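Local atomic coordinates of aminotransferase (Bacillus subtilis, PDB entry 6L1O), a protein that uses pyridoxal 5'-phosphate to transfer amino groups and belongs to the pathway that makes the dipeptide antibiotic bacilysin. Residues 237-243 and 280-284; 210-214 and 294-299. All coordinates share one frame; numbering follows the deposited sequence.

Contact 1 (237-243 and 280-284). With PLP (pyridoxal-5'-phosphate), chain E.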
loop_
_atom_site.group_PDB
_atom_site.type_symbol
_atom_site.label_atom_id
_atom_site.label_comp_id
_atom_site.label_asym_id
_atom_site.label_seq_id
_atom_site.Cartn_x
_atom_site.Cartn_y
_atom_site.Cartn_z
ATOM N N PHE B 237 -10.819 -7.575 -5.864
ATOM C CA PHE B 237 -11.527 -8.595 -5.130
ATOM C C PHE B 237 -12.749 -8.007 -4.405
ATOM O O PHE B 237 -13.596 -8.746 -3.979
ATOM C CB PHE B 237 -10.572 -9.301 -4.144
ATOM C CG PHE B 237 -9.625 -10.273 -4.815
ATOM C CD1 PHE B 237 -9.888 -11.615 -4.897
ATOM C CD2 PHE B 237 -8.464 -9.784 -5.395
ATOM C CE1 PHE B 237 -9.021 -12.483 -5.589
ATOM C CE2 PHE B 237 -7.578 -10.627 -6.042
ATOM C CZ PHE B 237 -7.872 -11.972 -6.182
ATOM N N SER B 238 -12.831 -6.676 -4.316
ATOM C CA SER B 238 -13.727 -6.008 -3.390
ATOM C C SER B 238 -15.177 -6.281 -3.659
ATOM O O SER B 238 -15.892 -6.746 -2.780
ATOM C CB SER B 238 -13.469 -4.482 -3.346
ATOM O OG SER B 238 -12.146 -4.223 -2.891
ATOM N N LYS B 239 -15.587 -6.104 -4.919
ATOM C CA LYS B 239 -16.996 -6.263 -5.264
ATOM C C LYS B 239 -17.337 -7.698 -5.617
ATOM O O LYS B 239 -18.368 -8.184 -5.268
ATOM C CB LYS B 239 -17.365 -5.325 -6.418
ATOM C CG LYS B 239 -17.035 -3.846 -6.170
ATOM C CD LYS B 239 -17.355 -3.411 -4.742
ATOM C CE LYS B 239 -17.078 -1.979 -4.481
ATOM N NZ LYS B 239 -16.084 -1.405 -5.400
ATOM N N THR B 240 -16.469 -8.371 -6.361
ATOM C CA THR B 240 -16.764 -9.698 -6.832
ATOM C C THR B 240 -16.979 -10.675 -5.696
ATOM O O THR B 240 -17.873 -11.500 -5.737
ATOM C CB THR B 240 -15.633 -10.231 -7.745
ATOM O OG1 THR B 240 -15.548 -9.389 -8.906
ATOM C CG2 THR B 240 -15.944 -11.648 -8.194
ATOM N N PHE B 241 -16.187 -10.539 -4.660
ATOM C CA PHE B 241 -16.136 -11.541 -3.603
ATOM C C PHE B 241 -16.523 -11.046 -2.250
ATOM O O PHE B 241 -16.292 -11.731 -1.228
ATOM C CB PHE B 241 -14.716 -12.132 -3.551
ATOM C CG PHE B 241 -14.320 -12.841 -4.808
ATOM C CD1 PHE B 241 -14.908 -14.036 -5.160
ATOM C CD2 PHE B 241 -13.330 -12.303 -5.644
ATOM C CE1 PHE B 241 -14.544 -14.685 -6.339
ATOM C CE2 PHE B 241 -12.920 -12.980 -6.766
ATOM C CZ PHE B 241 -13.549 -14.175 -7.114
ATOM N N ASN B 242 -17.137 -9.852 -2.179
ATOM C CA ASN B 242 -17.398 -9.209 -0.881
ATOM C C ASN B 242 -16.103 -9.181 -0.036
ATOM O O ASN B 242 -16.062 -9.610 1.158
ATOM C CB ASN B 242 -18.494 -9.971 -0.120
ATOM C CG ASN B 242 -19.814 -9.994 -0.804
ATOM O OD1 ASN B 242 -20.151 -9.108 -1.546
ATOM N ND2 ASN B 242 -20.597 -11.050 -0.553
ATOM N N MET B 243 -15.016 -8.730 -0.659
ATOM C CA MET B 243 -13.712 -8.646 0.013
ATOM C C MET B 243 -13.183 -7.223 0.093
ATOM O O MET B 243 -11.936 -6.998 0.147
ATOM C CB MET B 243 -12.715 -9.564 -0.709
ATOM C CG MET B 243 -12.972 -11.031 -0.469
ATOM S SD MET B 243 -11.962 -12.136 -1.448
ATOM C CE MET B 243 -10.485 -12.103 -0.415
ATOM N N ALA B 280 -6.991 -15.179 -1.706
ATOM C CA ALA B 280 -7.281 -14.645 -3.029
ATOM C C ALA B 280 -7.300 -15.757 -4.067
ATOM O O ALA B 280 -8.166 -15.817 -4.967
ATOM C CB ALA B 280 -6.280 -13.582 -3.418
ATOM N N SER B 281 -6.402 -16.712 -3.899
ATOM C CA SER B 281 -6.319 -17.805 -4.805
ATOM C C SER B 281 -7.537 -18.753 -4.638
ATOM O O SER B 281 -8.024 -19.281 -5.621
ATOM C CB SER B 281 -4.995 -18.561 -4.589
ATOM O OG SER B 281 -5.070 -19.725 -5.316
ATOM N N ALA B 282 -8.027 -18.898 -3.412
ATOM C CA ALA B 282 -9.195 -19.733 -3.141
ATOM C C ALA B 282 -10.435 -19.008 -3.684
ATOM O O ALA B 282 -11.327 -19.639 -4.157
ATOM C CB ALA B 282 -9.347 -20.031 -1.666
ATOM N N ALA B 283 -10.430 -17.664 -3.672
ATOM C CA ALA B 283 -11.518 -16.906 -4.296
ATOM C C ALA B 283 -11.621 -17.150 -5.779
ATOM O O ALA B 283 -12.677 -17.484 -6.308
ATOM C CB ALA B 283 -11.424 -15.423 -3.969
ATOM N N LEU B 284 -10.486 -17.081 -6.451
ATOM C CA LEU B 284 -10.444 -17.189 -7.867
ATOM C C LEU B 284 -10.732 -18.619 -8.325
ATOM O O LEU B 284 -11.325 -18.840 -9.378
ATOM C CB LEU B 284 -9.065 -16.787 -8.394
ATOM C CG LEU B 284 -8.635 -15.341 -8.148
ATOM C CD1 LEU B 284 -7.206 -15.115 -8.654
ATOM C CD2 LEU B 284 -9.660 -14.385 -8.752
HETATM N N1 PLP E . -13.133 1.176 -9.395
HETATM C C2 PLP E . -14.407 1.568 -9.217
HETATM C C2A PLP E . -15.117 2.411 -10.236
HETATM C C3 PLP E . -15.092 1.278 -7.978
HETATM O O3 PLP E . -16.341 1.672 -7.705
HETATM C C4 PLP E . -14.381 0.471 -7.052
HETATM C C4A PLP E . -14.968 0.507 -5.664
HETATM C C5 PLP E . -13.007 0.071 -7.320
HETATM C C6 PLP E . -12.449 0.429 -8.538
HETATM C C5A PLP E . -12.235 -0.841 -6.413
HETATM O O4P PLP E . -11.941 -0.359 -5.176
HETATM P P PLP E . -10.900 -1.180 -4.217
HETATM O O1P PLP E . -9.874 -0.172 -3.839
HETATM O O2P PLP E . -10.372 -2.418 -4.910
HETATM O O3P PLP E . -11.747 -1.600 -3.048
#
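S238 OG donates a hydrogen bond of 2.7 Å to O3P of the pyridoxal-5'-phosphate group. It does so from the S-x-S-K segment found in many class I aminotransferases, which joins cofactor phosphate and Schiff-base lysine, here probably K239. S236, G103 and R247, and Y66 of the second subunit, also hydrogen-bond to the cofactor, so S238 is one grip among several. The same segment packs on helix 274-285 through mostly apolar side chains, with no hydrogen bond across, and the rings also brush the carbonyls of A280 and A283. F237 and F241 stand one turn apart, linked by the backbone bond F241 N to F237 O, and both direct their rings at that helix. The F237 ring crosses L284 at about a right angle. Its CZ lies 3.6 Å from A280 CB, while its CE1 meets L284 CD2 at 3.7 Å; the A283 methyl sits at the ring edge. That methyl faces F241 quite differently, over the ring: with CG anti to the carbonyl carbon (chi1 -63°), the F241 ring lies flat beneath A283 CB, a CH-pi contact only 1° off the normal. T240 CG2 covers the opposite face, so the ring is sandwiched between two methyl groups. I50 of helix 48-57 touches F241, M243 and A283 alike, closing the group from a third element, and helix 73-87 packs on A280 and L284. M243, bent at its last torsion, completes the set where its SD comes to 4.2 Å from A283 CB.

Contact 2 (210-214 and 294-299)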
loop_
_atom_site.group_PDB
_atom_site.type_symbol
_atom_site.label_atom_id
_atom_site.label_comp_id
_atom_site.label_asym_id
_atom_site.label_seq_id
_atom_site.Cartn_x
_atom_site.Cartn_y
_atom_site.Cartn_z
ATOM N N GLY B 210 -16.724 -6.291 -13.004
ATOM C CA GLY B 210 -16.641 -7.309 -14.027
ATOM C C GLY B 210 -17.406 -8.582 -13.795
ATOM O O GLY B 210 -17.553 -9.367 -14.727
ATOM N N ALA B 211 -17.870 -8.815 -12.574
ATOM C CA ALA B 211 -18.710 -9.974 -12.270
ATOM C C ALA B 211 -20.202 -9.629 -12.506
ATOM O O ALA B 211 -21.049 -10.498 -12.567
ATOM C CB ALA B 211 -18.503 -10.440 -10.852
ATOM N N PHE B 212 -20.543 -8.372 -12.650
ATOM C CA PHE B 212 -21.950 -7.983 -12.528
ATOM C C PHE B 212 -22.521 -7.315 -13.756
ATOM O O PHE B 212 -22.727 -6.127 -13.756
ATOM C CB PHE B 212 -22.122 -7.087 -11.308
ATOM C CG PHE B 212 -21.616 -7.709 -10.044
ATOM C CD1 PHE B 212 -22.310 -8.788 -9.476
ATOM C CD2 PHE B 212 -20.451 -7.273 -9.434
ATOM C CE1 PHE B 212 -21.891 -9.371 -8.306
ATOM C CE2 PHE B 212 -20.018 -7.869 -8.254
ATOM C CZ PHE B 212 -20.722 -8.936 -7.705
ATOM N N GLU B 213 -22.780 -8.095 -14.797
ATOM C CA GLU B 213 -23.594 -7.654 -15.893
ATOM C C GLU B 213 -24.732 -8.653 -16.019
ATOM O O GLU B 213 -24.492 -9.855 -16.109
ATOM C CB GLU B 213 -22.803 -7.571 -17.183
ATOM C CG GLU B 213 -23.667 -7.221 -18.402
ATOM C CD GLU B 213 -22.835 -6.860 -19.632
ATOM O OE1 GLU B 213 -21.596 -6.671 -19.507
ATOM O OE2 GLU B 213 -23.403 -6.736 -20.725
ATOM N N PHE B 214 -25.965 -8.154 -15.999
ATOM C CA PHE B 214 -27.140 -9.013 -15.767
ATOM C C PHE B 214 -27.657 -9.800 -16.966
ATOM O O PHE B 214 -28.063 -10.958 -16.792
ATOM C CB PHE B 214 -28.242 -8.176 -15.179
ATOM C CG PHE B 214 -27.860 -7.541 -13.891
ATOM C CD1 PHE B 214 -27.561 -8.328 -12.775
ATOM C CD2 PHE B 214 -27.770 -6.148 -13.778
ATOM C CE1 PHE B 214 -27.213 -7.747 -11.565
ATOM C CE2 PHE B 214 -27.389 -5.564 -12.590
ATOM C CZ PHE B 214 -27.126 -6.365 -11.464
ATOM N N LEU B 294 -24.664 -14.177 -5.946
ATOM C CA LEU B 294 -24.544 -12.843 -5.533
ATOM C C LEU B 294 -25.107 -11.849 -6.564
ATOM O O LEU B 294 -25.825 -10.922 -6.201
ATOM C CB LEU B 294 -23.079 -12.502 -5.221
ATOM C CG LEU B 294 -22.792 -11.126 -4.723
ATOM C CD1 LEU B 294 -23.575 -10.758 -3.472
ATOM C CD2 LEU B 294 -21.286 -10.998 -4.506
ATOM N N LYS B 295 -24.774 -12.052 -7.819
ATOM C CA LYS B 295 -25.424 -11.333 -8.887
ATOM C C LYS B 295 -26.986 -11.383 -8.871
ATOM O O LYS B 295 -27.657 -10.379 -9.171
ATOM C CB LYS B 295 -24.922 -11.876 -10.223
ATOM C CG LYS B 295 -25.517 -11.112 -11.415
ATOM C CD LYS B 295 -24.640 -11.284 -12.628
ATOM C CE LYS B 295 -25.122 -12.434 -13.511
ATOM N NZ LYS B 295 -24.406 -12.396 -14.810
ATOM N N ARG B 296 -27.555 -12.536 -8.514
ATOM C CA ARG B 296 -28.995 -12.687 -8.489
ATOM C C ARG B 296 -29.584 -11.940 -7.308
ATOM O O ARG B 296 -30.677 -11.394 -7.428
ATOM C CB ARG B 296 -29.446 -14.169 -8.442
ATOM C CG ARG B 296 -29.121 -15.025 -9.651
ATOM C CD ARG B 296 -29.902 -16.352 -9.610
ATOM N NE ARG B 296 -29.378 -17.283 -8.586
ATOM C CZ ARG B 296 -28.325 -18.080 -8.770
ATOM N NH1 ARG B 296 -27.744 -18.144 -9.974
ATOM N NH2 ARG B 296 -27.916 -18.885 -7.820
ATOM N N ILE B 297 -28.873 -11.877 -6.185
ATOM C CA ILE B 297 -29.266 -11.042 -5.046
ATOM C C ILE B 297 -29.377 -9.571 -5.465
ATOM O O ILE B 297 -30.385 -8.891 -5.146
ATOM C CB ILE B 297 -28.340 -11.175 -3.853
ATOM C CG1 ILE B 297 -28.494 -12.580 -3.216
ATOM C CG2 ILE B 297 -28.589 -10.102 -2.800
ATOM C CD1 ILE B 297 -27.404 -13.001 -2.266
ATOM N N TYR B 298 -28.315 -9.064 -6.123
ATOM C CA TYR B 298 -28.355 -7.658 -6.544
ATOM C C TYR B 298 -29.478 -7.407 -7.530
ATOM O O TYR B 298 -30.180 -6.379 -7.403
ATOM C CB TYR B 298 -26.977 -7.235 -7.107
ATOM C CG TYR B 298 -25.922 -7.139 -6.033
ATOM C CD1 TYR B 298 -26.212 -6.621 -4.778
ATOM C CD2 TYR B 298 -24.614 -7.583 -6.261
ATOM C CE1 TYR B 298 -25.248 -6.510 -3.812
ATOM C CE2 TYR B 298 -23.652 -7.488 -5.308
ATOM C CZ TYR B 298 -23.945 -6.959 -4.086
ATOM O OH TYR B 298 -22.967 -6.817 -3.123
ATOM N N LYS B 299 -29.667 -8.313 -8.499
ATOM C CA LYS B 299 -30.724 -8.159 -9.486
ATOM C C LYS B 299 -32.133 -8.135 -8.823
ATOM O O LYS B 299 -32.987 -7.351 -9.195
ATOM C CB LYS B 299 -30.622 -9.258 -10.560
ATOM C CG LYS B 299 -31.695 -9.249 -11.654
ATOM C CD LYS B 299 -31.762 -7.910 -12.370
ATOM C CE LYS B 299 -32.800 -7.928 -13.514
ATOM N NZ LYS B 299 -33.310 -6.565 -13.802
#
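Y298 turns its ring edge toward the face of F212 in a T-shaped pair, with centroids 5.5 Å apart and planes at 74°. The pair fastens the loop that follows strand 202-206 of the large mixed sheet in this fold type I aminotransferase to the long helix 289-313. Around the F212 ring the neighbours come from distinct directions: L294 CD2 reaches its edge, 3.8 Å from CZ, and the methyl of A211 covers one face, over its centre. Two residues further on, the F214 and K295 side chains lie alongside each other, pointing opposite ways, with F214 CD1 3.7 Å from K295 CG. The carbonyl K295 O, the acceptor of K299 N within the helix, lies at the F214 ring edge, near CE1. K299 instead lays its CD over one face, offset toward the rim; its ammonium is engaged by D303 in a salt bridge, and any pull toward the ring is at most weak.

K295 supplies the polar bond of the contact. Its chain leaves the helix with CG anti to the backbone N, then bends at chi3 (95°), which brings CD to 3.7 Å from A211 O and carries the ammonium to the loop backbone. There K295 NZ donates to E213 O over 2.9 Å, arriving tilted 32° out of the carbonyl plane.

In the next shell, backbone bonds from F212 and F214 tie the loop to T323 and K321 respectively, while F324 meets the Y298 ring. The side chain of F212 is about 5 Å from that of Y209, a cofactor-binding residue, and it also packs on K239, with ring atom CE2 against the lysine's backbone O.

The two contacts illustrate how chemistry follows depth. Contact 1 includes cofactor-binding residues; contact 2 lies further out, just after Y209 in the sequence. Contact 1 is wholly buried and mostly apolar between its protein segments, its polar side chains turning to the phosphate and to neighbouring loops and strands; contact 2 is partly buried and adds lysine chains that lie along rings and reach backbone oxygen or carboxylate. Helices 274-285 and 289-313, which follow each other in the chain, each receive one of the loops or turns near the cofactor. The centres of the two contacts lie about 14 Å apart, yet the contacts touch: K239 O lies 3.4 Å from F212 CE2, and L294 CD2 touches both T240 O and N242 OD1.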